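PDB 1J6O: TatD-related deoxyribonuclease, which probably hydrolyses ester bonds in DNA as a metal-dependent nuclease of the TatD family. Local coordinates for residues Leu58-Gly72 / Leu89-Glu103. Residues are numbered along the deposited sequence; the frame is centred on the assembly and turned at random.
Sequences LDLSKTSDRIFCSVG and LEKFAKDEKVVAIGE
K97 reaches into the loop between helix 51-61 and strand 67-71, where its NZ donates to three backbone carbonyls: S64 O at 2.6 Å, I67 O at 2.7 Å and S61 O at 3.0 Å. A lysine suits this place because its ammonium has three hydrogens to give and its methylenes can lie against S61 OG and K62 CG; the chain bends once, at chi2 (-73°), then runs extended. Without the ammonium, as with an alanine here, the three carbonyls would probably lose the donor they share, and the loop would be held less firmly. D95 serves two partners: OD2 meets K62 NZ on its syn lone pair in a salt bridge (3.2 Å), while OD1 takes K97 N in an Asx turn just ahead of strand 98-102. Strands 67-71 and 98-102 are parallel neighbours in a beta-alpha-beta unit of the TIM-barrel fold, joined by backbone hydrogen bonds from C69 N to K97 O, V99 N to C69 O, G102 N to V71 O and, longer, V71 N to A100 O. On the face carrying V71 and V98, compact, branched V71 rests against helix 85-92, its CB 3.9 Å from L89 CD2 and its CG1 4.0 Å from F92 CB; L58 CD1 packs on V98 CG2. On the other face S70, small enough to sit by A100, donates from OG to G102 O (2.8 Å), above the plane of that carbonyl, which belongs to the cis peptide leading to E103, a predicted metal ligand whose OE1 is hydrogen-bonded to H17 NE2.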
ATOM      1  N   LEU A  58      -5.915  11.407  -7.256  1.00  9.31           N
ATOM      2  CA  LEU A  58      -5.838  11.295  -8.713  1.00 10.99           C
ATOM      3  C   LEU A  58      -5.333  12.575  -9.363  1.00 10.17           C
ATOM      4  O   LEU A  58      -4.492  12.543 -10.271  1.00  8.71           O
ATOM      5  CB  LEU A  58      -7.207  10.936  -9.297  1.00 13.74           C
ATOM      6  CG  LEU A  58      -7.324  10.820 -10.830  1.00 14.45           C
ATOM      7  CD1 LEU A  58      -6.282   9.833 -11.391  1.00 14.45           C
ATOM      8  CD2 LEU A  58      -8.738  10.389 -11.172  1.00 15.67           C
ATOM      9  N   ASP A  59      -5.838  13.698  -8.903  1.00  9.35           N
ATOM     10  CA  ASP A  59      -5.416  14.968  -9.465  1.00 12.25           C
ATOM     11  C   ASP A  59      -3.940  15.180  -9.268  1.00 11.27           C
ATOM     12  O   ASP A  59      -3.250  15.677 -10.162  1.00 11.64           O
ATOM     13  CB  ASP A  59      -6.226  16.117  -8.873  1.00 12.43           C
ATOM     14  CG  ASP A  59      -7.613  16.200  -9.491  1.00 17.64           C
ATOM     15  OD1 ASP A  59      -7.844  15.468 -10.472  1.00 18.15           O
ATOM     16  OD2 ASP A  59      -8.460  16.981  -9.014  1.00 19.17           O
ATOM     17  N   LEU A  60      -3.433  14.774  -8.112  1.00  9.55           N
ATOM     18  CA  LEU A  60      -2.002  14.956  -7.870  1.00  8.75           C
ATOM     19  C   LEU A  60      -1.166  14.010  -8.742  1.00 10.52           C
ATOM     20  O   LEU A  60      -0.127  14.412  -9.273  1.00 11.86           O
ATOM     21  CB  LEU A  60      -1.691  14.696  -6.408  1.00  8.96           C
ATOM     22  CG  LEU A  60      -0.223  14.792  -5.979  1.00 10.72           C
ATOM     23  CD1 LEU A  60       0.323  16.192  -6.293  1.00 10.26           C
ATOM     24  CD2 LEU A  60      -0.146  14.488  -4.477  1.00 10.59           C
ATOM     25  N   SER A  61      -1.611  12.763  -8.894  1.00 11.67           N
ATOM     26  CA  SER A  61      -0.868  11.792  -9.701  1.00 12.95           C
ATOM     27  C   SER A  61      -0.746  12.284 -11.124  1.00 14.99           C
ATOM     28  O   SER A  61       0.249  12.021 -11.797  1.00 13.64           O
ATOM     29  CB  SER A  61      -1.547  10.421  -9.703  1.00 12.63           C
ATOM     30  OG  SER A  61      -2.701  10.449 -10.506  1.00 16.96           O
ATOM     31  N   LYS A  62      -1.751  13.017 -11.586  1.00 16.35           N
ATOM     32  CA  LYS A  62      -1.683  13.513 -12.946  1.00 20.04           C
ATOM     33  C   LYS A  62      -0.611  14.592 -13.156  1.00 19.99           C
ATOM     34  O   LYS A  62      -0.309  14.944 -14.292  1.00 22.83           O
ATOM     35  CB  LYS A  62      -3.086  13.973 -13.394  1.00 20.71           C
ATOM     36  CG  LYS A  62      -3.987  12.750 -13.673  1.00 23.50           C
ATOM     37  CD  LYS A  62      -5.489  13.045 -13.704  1.00 25.21           C
ATOM     38  CE  LYS A  62      -5.882  13.927 -14.879  1.00 27.09           C
ATOM     39  NZ  LYS A  62      -5.594  13.274 -16.189  1.00 28.04           N
ATOM     40  N   THR A  63       0.003  15.082 -12.084  1.00 19.09           N
ATOM     41  CA  THR A  63       1.039  16.114 -12.209  1.00 18.44           C
ATOM     42  C   THR A  63       2.479  15.581 -12.254  1.00 16.03           C
ATOM     43  O   THR A  63       3.431  16.343 -12.435  1.00 15.64           O
ATOM     44  CB  THR A  63       1.008  17.113 -11.029  1.00 19.64           C
ATOM     45  OG1 THR A  63       1.410  16.444  -9.824  1.00 20.44           O
ATOM     46  CG2 THR A  63      -0.389  17.698 -10.855  1.00 19.91           C
ATOM     47  N   SER A  64       2.658  14.283 -12.089  1.00 13.23           N
ATOM     48  CA  SER A  64       4.014  13.738 -12.107  1.00 12.20           C
ATOM     49  C   SER A  64       4.057  12.397 -12.770  1.00 10.17           C
ATOM     50  O   SER A  64       3.215  11.555 -12.502  1.00 10.31           O
ATOM     51  CB  SER A  64       4.529  13.582 -10.667  1.00 13.90           C
ATOM     52  OG  SER A  64       5.665  12.721 -10.611  1.00 16.09           O
ATOM     53  N   ASP A  65       5.066  12.187 -13.608  1.00  8.01           N
ATOM     54  CA  ASP A  65       5.206  10.934 -14.290  1.00  9.66           C
ATOM     55  C   ASP A  65       5.563   9.807 -13.316  1.00 11.03           C
ATOM     56  O   ASP A  65       5.434   8.641 -13.659  1.00 13.96           O
ATOM     57  CB  ASP A  65       6.318  11.015 -15.328  1.00 11.66           C
ATOM     58  CG  ASP A  65       5.975  11.904 -16.516  1.00 11.79           C
ATOM     59  OD1 ASP A  65       4.788  12.237 -16.745  1.00 11.93           O
ATOM     60  OD2 ASP A  65       6.936  12.258 -17.240  1.00 11.07           O
ATOM     61  N   ARG A  66       6.016  10.161 -12.115  1.00 10.16           N
ATOM     62  CA  ARG A  66       6.399   9.156 -11.115  1.00  9.52           C
ATOM     63  C   ARG A  66       5.355   8.801 -10.075  1.00  9.12           C
ATOM     64  O   ARG A  66       5.622   7.995  -9.159  1.00  8.20           O
ATOM     65  CB  ARG A  66       7.675   9.592 -10.405  1.00  9.63           C
ATOM     66  CG  ARG A  66       8.854   9.651 -11.372  1.00 12.45           C
ATOM     67  CD  ARG A  66      10.143   9.966 -10.655  1.00 13.28           C
ATOM     68  NE  ARG A  66      11.230  10.003 -11.637  1.00 14.20           N
ATOM     69  CZ  ARG A  66      12.353   9.301 -11.548  1.00 18.24           C
ATOM     70  NH1 ARG A  66      12.572   8.493 -10.512  1.00 16.06           N
ATOM     71  NH2 ARG A  66      13.246   9.374 -12.529  1.00 19.21           N
ATOM     72  N   ILE A  67       4.163   9.371 -10.226  1.00  6.65           N
ATOM     73  CA  ILE A  67       3.096   9.082  -9.280  1.00  7.15           C
ATOM     74  C   ILE A  67       1.915   8.403  -9.981  1.00  8.89           C
ATOM     75  O   ILE A  67       1.455   8.878 -11.030  1.00  7.09           O
ATOM     76  CB  ILE A  67       2.578  10.373  -8.623  1.00  5.68           C
ATOM     77  CG1 ILE A  67       3.727  11.074  -7.862  1.00  7.41           C
ATOM     78  CG2 ILE A  67       1.474  10.037  -7.630  1.00  6.79           C
ATOM     79  CD1 ILE A  67       3.308  12.448  -7.336  1.00  9.66           C
ATOM     80  N   PHE A  68       1.482   7.271  -9.427  1.00  6.34           N
ATOM     81  CA  PHE A  68       0.348   6.522  -9.959  1.00  7.37           C
ATOM     82  C   PHE A  68      -0.649   6.609  -8.818  1.00  8.51           C
ATOM     83  O   PHE A  68      -0.272   6.936  -7.680  1.00  8.83           O
ATOM     84  CB  PHE A  68       0.722   5.087 -10.316  1.00  6.92           C
ATOM     85  CG  PHE A  68       1.689   5.034 -11.450  1.00  7.32           C
ATOM     86  CD1 PHE A  68       3.062   5.134 -11.215  1.00 11.67           C
ATOM     87  CD2 PHE A  68       1.220   5.013 -12.760  1.00  9.83           C
ATOM     88  CE1 PHE A  68       3.974   5.219 -12.285  1.00 11.50           C
ATOM     89  CE2 PHE A  68       2.114   5.097 -13.841  1.00 12.57           C
ATOM     90  CZ  PHE A  68       3.491   5.199 -13.595  1.00 12.53           C
ATOM     91  N   CYS A  69      -1.895   6.254  -9.098  1.00  7.74           N
ATOM     92  CA  CYS A  69      -2.950   6.343  -8.102  1.00  8.51           C
ATOM     93  C   CYS A  69      -3.771   5.093  -7.748  1.00  8.81           C
ATOM     94  O   CYS A  69      -3.920   4.197  -8.571  1.00  7.19           O
ATOM     95  CB  CYS A  69      -3.915   7.419  -8.656  1.00 10.54           C
ATOM     96  SG  CYS A  69      -5.351   7.916  -7.696  1.00 18.69           S
ATOM     97  N   SER A  70      -4.259   5.038  -6.503  1.00  7.23           N
ATOM     98  CA  SER A  70      -5.096   3.927  -6.049  1.00  5.43           C
ATOM     99  C   SER A  70      -6.306   4.678  -5.510  1.00  7.18           C
ATOM    100  O   SER A  70      -6.142   5.652  -4.751  1.00  7.29           O
ATOM    101  CB  SER A  70      -4.476   3.121  -4.906  1.00  7.60           C
ATOM    102  OG  SER A  70      -5.313   2.016  -4.596  1.00 11.71           O
ATOM    103  N   VAL A  71      -7.511   4.247  -5.879  1.00  5.10           N
ATOM    104  CA  VAL A  71      -8.717   4.921  -5.396  1.00  6.99           C
ATOM    105  C   VAL A  71      -9.541   3.933  -4.591  1.00  7.26           C
ATOM    106  O   VAL A  71      -9.620   2.737  -4.932  1.00  7.15           O
ATOM    107  CB  VAL A  71      -9.581   5.493  -6.556  1.00  4.78           C
ATOM    108  CG1 VAL A  71      -8.759   6.516  -7.349  1.00  5.10           C
ATOM    109  CG2 VAL A  71     -10.079   4.366  -7.499  1.00  4.67           C
ATOM    110  N   GLY A  72     -10.144   4.435  -3.520  1.00  6.78           N
ATOM    111  CA  GLY A  72     -10.951   3.572  -2.672  1.00  7.84           C
ATOM    112  C   GLY A  72     -11.468   4.276  -1.434  1.00  6.89           C
ATOM    113  O   GLY A  72     -11.292   5.493  -1.247  1.00  7.45           O
ATOM    114  N   LEU A  89     -16.005   5.258  -8.031  1.00 13.55           N
ATOM    115  CA  LEU A  89     -14.614   4.786  -8.044  1.00 11.62           C
ATOM    116  C   LEU A  89     -14.319   4.250  -9.446  1.00 12.05           C
ATOM    117  O   LEU A  89     -13.230   4.454  -9.998  1.00 11.13           O
ATOM    118  CB  LEU A  89     -14.384   3.675  -6.996  1.00  9.49           C
ATOM    119  CG  LEU A  89     -14.419   4.074  -5.522  1.00  7.14           C
ATOM    120  CD1 LEU A  89     -14.314   2.833  -4.620  1.00  7.75           C
ATOM    121  CD2 LEU A  89     -13.270   5.066  -5.258  1.00  8.21           C
ATOM    122  N   GLU A  90     -15.308   3.579 -10.036  1.00 12.51           N
ATOM    123  CA  GLU A  90     -15.141   3.028 -11.370  1.00 13.51           C
ATOM    124  C   GLU A  90     -14.888   4.156 -12.372  1.00 13.88           C
ATOM    125  O   GLU A  90     -14.092   3.986 -13.309  1.00 14.85           O
ATOM    126  CB  GLU A  90     -16.378   2.222 -11.765  1.00 15.66           C
ATOM    127  CG  GLU A  90     -16.324   1.635 -13.161  1.00 19.97           C
ATOM    128  CD  GLU A  90     -17.333   0.532 -13.314  1.00 24.60           C
ATOM    129  OE1 GLU A  90     -18.427   0.657 -12.711  1.00 28.73           O
ATOM    130  OE2 GLU A  90     -17.039  -0.450 -14.021  1.00 27.55           O
ATOM    131  N   LYS A  91     -15.535   5.308 -12.170  1.00 13.83           N
ATOM    132  CA  LYS A  91     -15.358   6.456 -13.061  1.00 14.93           C
ATOM    133  C   LYS A  91     -13.918   6.993 -12.924  1.00 16.83           C
ATOM    134  O   LYS A  91     -13.296   7.417 -13.901  1.00 16.69           O
ATOM    135  CB  LYS A  91     -16.324   7.581 -12.700  1.00 18.34           C
ATOM    136  CG  LYS A  91     -16.037   8.880 -13.479  1.00 24.12           C
ATOM    137  CD  LYS A  91     -16.889  10.061 -13.044  1.00 28.88           C
ATOM    138  CE  LYS A  91     -16.492  11.342 -13.811  1.00 31.56           C
ATOM    139  NZ  LYS A  91     -17.350  12.537 -13.471  1.00 33.44           N
ATOM    140  N   PHE A  92     -13.399   6.992 -11.705  1.00 14.85           N
ATOM    141  CA  PHE A  92     -12.043   7.478 -11.489  1.00 14.68           C
ATOM    142  C   PHE A  92     -11.077   6.551 -12.214  1.00 15.60           C
ATOM    143  O   PHE A  92     -10.134   6.995 -12.891  1.00 15.07           O
ATOM    144  CB  PHE A  92     -11.649   7.423  -9.997  1.00 12.95           C
ATOM    145  CG  PHE A  92     -12.291   8.468  -9.117  1.00 13.99           C
ATOM    146  CD1 PHE A  92     -12.733   9.680  -9.630  1.00 14.56           C
ATOM    147  CD2 PHE A  92     -12.387   8.246  -7.740  1.00 12.66           C
ATOM    148  CE1 PHE A  92     -13.271  10.673  -8.773  1.00 14.79           C
ATOM    149  CE2 PHE A  92     -12.912   9.220  -6.885  1.00 14.48           C
ATOM    150  CZ  PHE A  92     -13.357  10.445  -7.411  1.00 15.99           C
ATOM    151  N   ALA A  93     -11.314   5.258 -12.047  1.00 15.21           N
ATOM    152  CA  ALA A  93     -10.475   4.245 -12.647  1.00 17.16           C
ATOM    153  C   ALA A  93     -10.413   4.271 -14.159  1.00 18.56           C
ATOM    154  O   ALA A  93      -9.637   3.531 -14.752  1.00 18.63           O
ATOM    155  CB  ALA A  93     -10.875   2.850 -12.124  1.00 15.90           C
ATOM    156  N   LYS A  94     -11.212   5.125 -14.796  1.00 19.17           N
ATOM    157  CA  LYS A  94     -11.157   5.179 -16.247  1.00 21.76           C
ATOM    158  C   LYS A  94      -9.811   5.827 -16.572  1.00 21.23           C
ATOM    159  O   LYS A  94      -9.234   5.546 -17.620  1.00 21.60           O
ATOM    160  CB  LYS A  94     -12.290   6.033 -16.834  1.00 24.32           C
ATOM    161  CG  LYS A  94     -13.678   5.464 -16.631  1.00 28.23           C
ATOM    162  CD  LYS A  94     -13.842   4.066 -17.224  1.00 32.50           C
ATOM    163  CE  LYS A  94     -13.844   4.077 -18.751  1.00 35.60           C
ATOM    164  NZ  LYS A  94     -14.367   2.791 -19.297  1.00 36.13           N
ATOM    165  N   ASP A  95      -9.312   6.673 -15.664  1.00 18.95           N
ATOM    166  CA  ASP A  95      -8.021   7.358 -15.865  1.00 18.71           C
ATOM    167  C   ASP A  95      -6.878   6.333 -15.826  1.00 18.17           C
ATOM    168  O   ASP A  95      -6.808   5.499 -14.914  1.00 16.28           O
ATOM    169  CB  ASP A  95      -7.803   8.416 -14.772  1.00 20.34           C
ATOM    170  CG  ASP A  95      -6.765   9.451 -15.164  1.00 21.03           C
ATOM    171  OD1 ASP A  95      -5.563   9.105 -15.216  1.00 21.22           O
ATOM    172  OD2 ASP A  95      -7.157  10.609 -15.432  1.00 18.81           O
ATOM    173  N   GLU A  96      -5.974   6.395 -16.805  1.00 16.80           N
ATOM    174  CA  GLU A  96      -4.854   5.447 -16.853  1.00 16.66           C
ATOM    175  C   GLU A  96      -3.899   5.541 -15.657  1.00 14.78           C
ATOM    176  O   GLU A  96      -3.144   4.610 -15.386  1.00 13.51           O
ATOM    177  CB  GLU A  96      -4.043   5.628 -18.139  1.00 18.73           C
ATOM    178  CG  GLU A  96      -3.538   7.043 -18.356  1.00 20.27           C
ATOM    179  N   LYS A  97      -3.937   6.663 -14.951  1.00 12.51           N
ATOM    180  CA  LYS A  97      -3.062   6.845 -13.795  1.00 11.51           C
ATOM    181  C   LYS A  97      -3.501   5.965 -12.618  1.00 11.33           C
ATOM    182  O   LYS A  97      -2.722   5.759 -11.681  1.00  7.80           O
ATOM    183  CB  LYS A  97      -3.068   8.315 -13.375  1.00 13.21           C
ATOM    184  CG  LYS A  97      -2.144   9.194 -14.186  1.00 16.72           C
ATOM    185  CD  LYS A  97      -0.707   8.895 -13.799  1.00 17.48           C
ATOM    186  CE  LYS A  97       0.216  10.021 -14.244  1.00 18.92           C
ATOM    187  NZ  LYS A  97       1.490   9.956 -13.514  1.00 13.15           N
ATOM    188  N   VAL A  98      -4.745   5.472 -12.656  1.00  8.21           N
ATOM    189  CA  VAL A  98      -5.259   4.609 -11.569  1.00  8.63           C
ATOM    190  C   VAL A  98      -4.777   3.178 -11.819  1.00  8.85           C
ATOM    191  O   VAL A  98      -5.143   2.534 -12.828  1.00  9.41           O
ATOM    192  CB  VAL A  98      -6.782   4.663 -11.488  1.00  9.28           C
ATOM    193  CG1 VAL A  98      -7.286   3.650 -10.454  1.00  9.82           C
ATOM    194  CG2 VAL A  98      -7.213   6.067 -11.070  1.00 10.14           C
ATOM    195  N   VAL A  99      -3.976   2.671 -10.884  1.00  7.25           N
ATOM    196  CA  VAL A  99      -3.418   1.332 -11.014  1.00  6.49           C
ATOM    197  C   VAL A  99      -3.867   0.337  -9.963  1.00  6.82           C
ATOM    198  O   VAL A  99      -3.419  -0.809  -9.943  1.00  8.00           O
ATOM    199  CB  VAL A  99      -1.863   1.419 -10.952  1.00  6.75           C
ATOM    200  CG1 VAL A  99      -1.333   2.310 -12.088  1.00  7.36           C
ATOM    201  CG2 VAL A  99      -1.432   2.059  -9.618  1.00  8.11           C
ATOM    202  N   ALA A 100      -4.772   0.757  -9.089  1.00  6.67           N
ATOM    203  CA  ALA A 100      -5.215  -0.150  -8.060  1.00  6.69           C
ATOM    204  C   ALA A 100      -6.456   0.405  -7.396  1.00  6.72           C
ATOM    205  O   ALA A 100      -6.811   1.556  -7.619  1.00  6.95           O
ATOM    206  CB  ALA A 100      -4.102  -0.303  -6.988  1.00  6.84           C
ATOM    207  N   ILE A 101      -7.108  -0.456  -6.629  1.00  6.53           N
ATOM    208  CA  ILE A 101      -8.311  -0.120  -5.882  1.00  7.15           C
ATOM    209  C   ILE A 101      -7.894  -0.276  -4.421  1.00  7.45           C
ATOM    210  O   ILE A 101      -7.390  -1.338  -4.009  1.00  8.07           O
ATOM    211  CB  ILE A 101      -9.516  -1.088  -6.164  1.00  8.19           C
ATOM    212  CG1 ILE A 101     -10.036  -0.904  -7.591  1.00  9.33           C
ATOM    213  CG2 ILE A 101     -10.682  -0.765  -5.174  1.00  8.57           C
ATOM    214  CD1 ILE A 101     -10.576   0.485  -7.897  1.00 11.30           C
ATOM    215  N   GLY A 102      -8.087   0.799  -3.653  1.00  6.18           N
ATOM    216  CA  GLY A 102      -7.747   0.830  -2.237  1.00  6.95           C
ATOM    217  C   GLY A 102      -7.397   2.283  -1.922  1.00  7.42           C
ATOM    218  O   GLY A 102      -7.231   3.082  -2.845  1.00  7.68           O
ATOM    219  N   GLU A 103      -7.185   2.633  -0.664  1.00  8.95           N
ATOM    220  CA  GLU A 103      -7.230   1.732   0.480  1.00 10.76           C
ATOM    221  C   GLU A 103      -8.597   1.135   0.813  1.00  9.20           C
ATOM    222  O   GLU A 103      -9.618   1.827   0.802  1.00 10.88           O
ATOM    223  CB  GLU A 103      -6.675   2.499   1.695  1.00 13.79           C
ATOM    224  CG  GLU A 103      -5.905   1.638   2.655  1.00 20.59           C
ATOM    225  CD  GLU A 103      -5.084   2.443   3.649  1.00 23.64           C
ATOM    226  OE1 GLU A 103      -4.514   3.501   3.284  1.00 22.89           O
ATOM    227  OE2 GLU A 103      -5.002   1.993   4.809  1.00 25.57           O
TER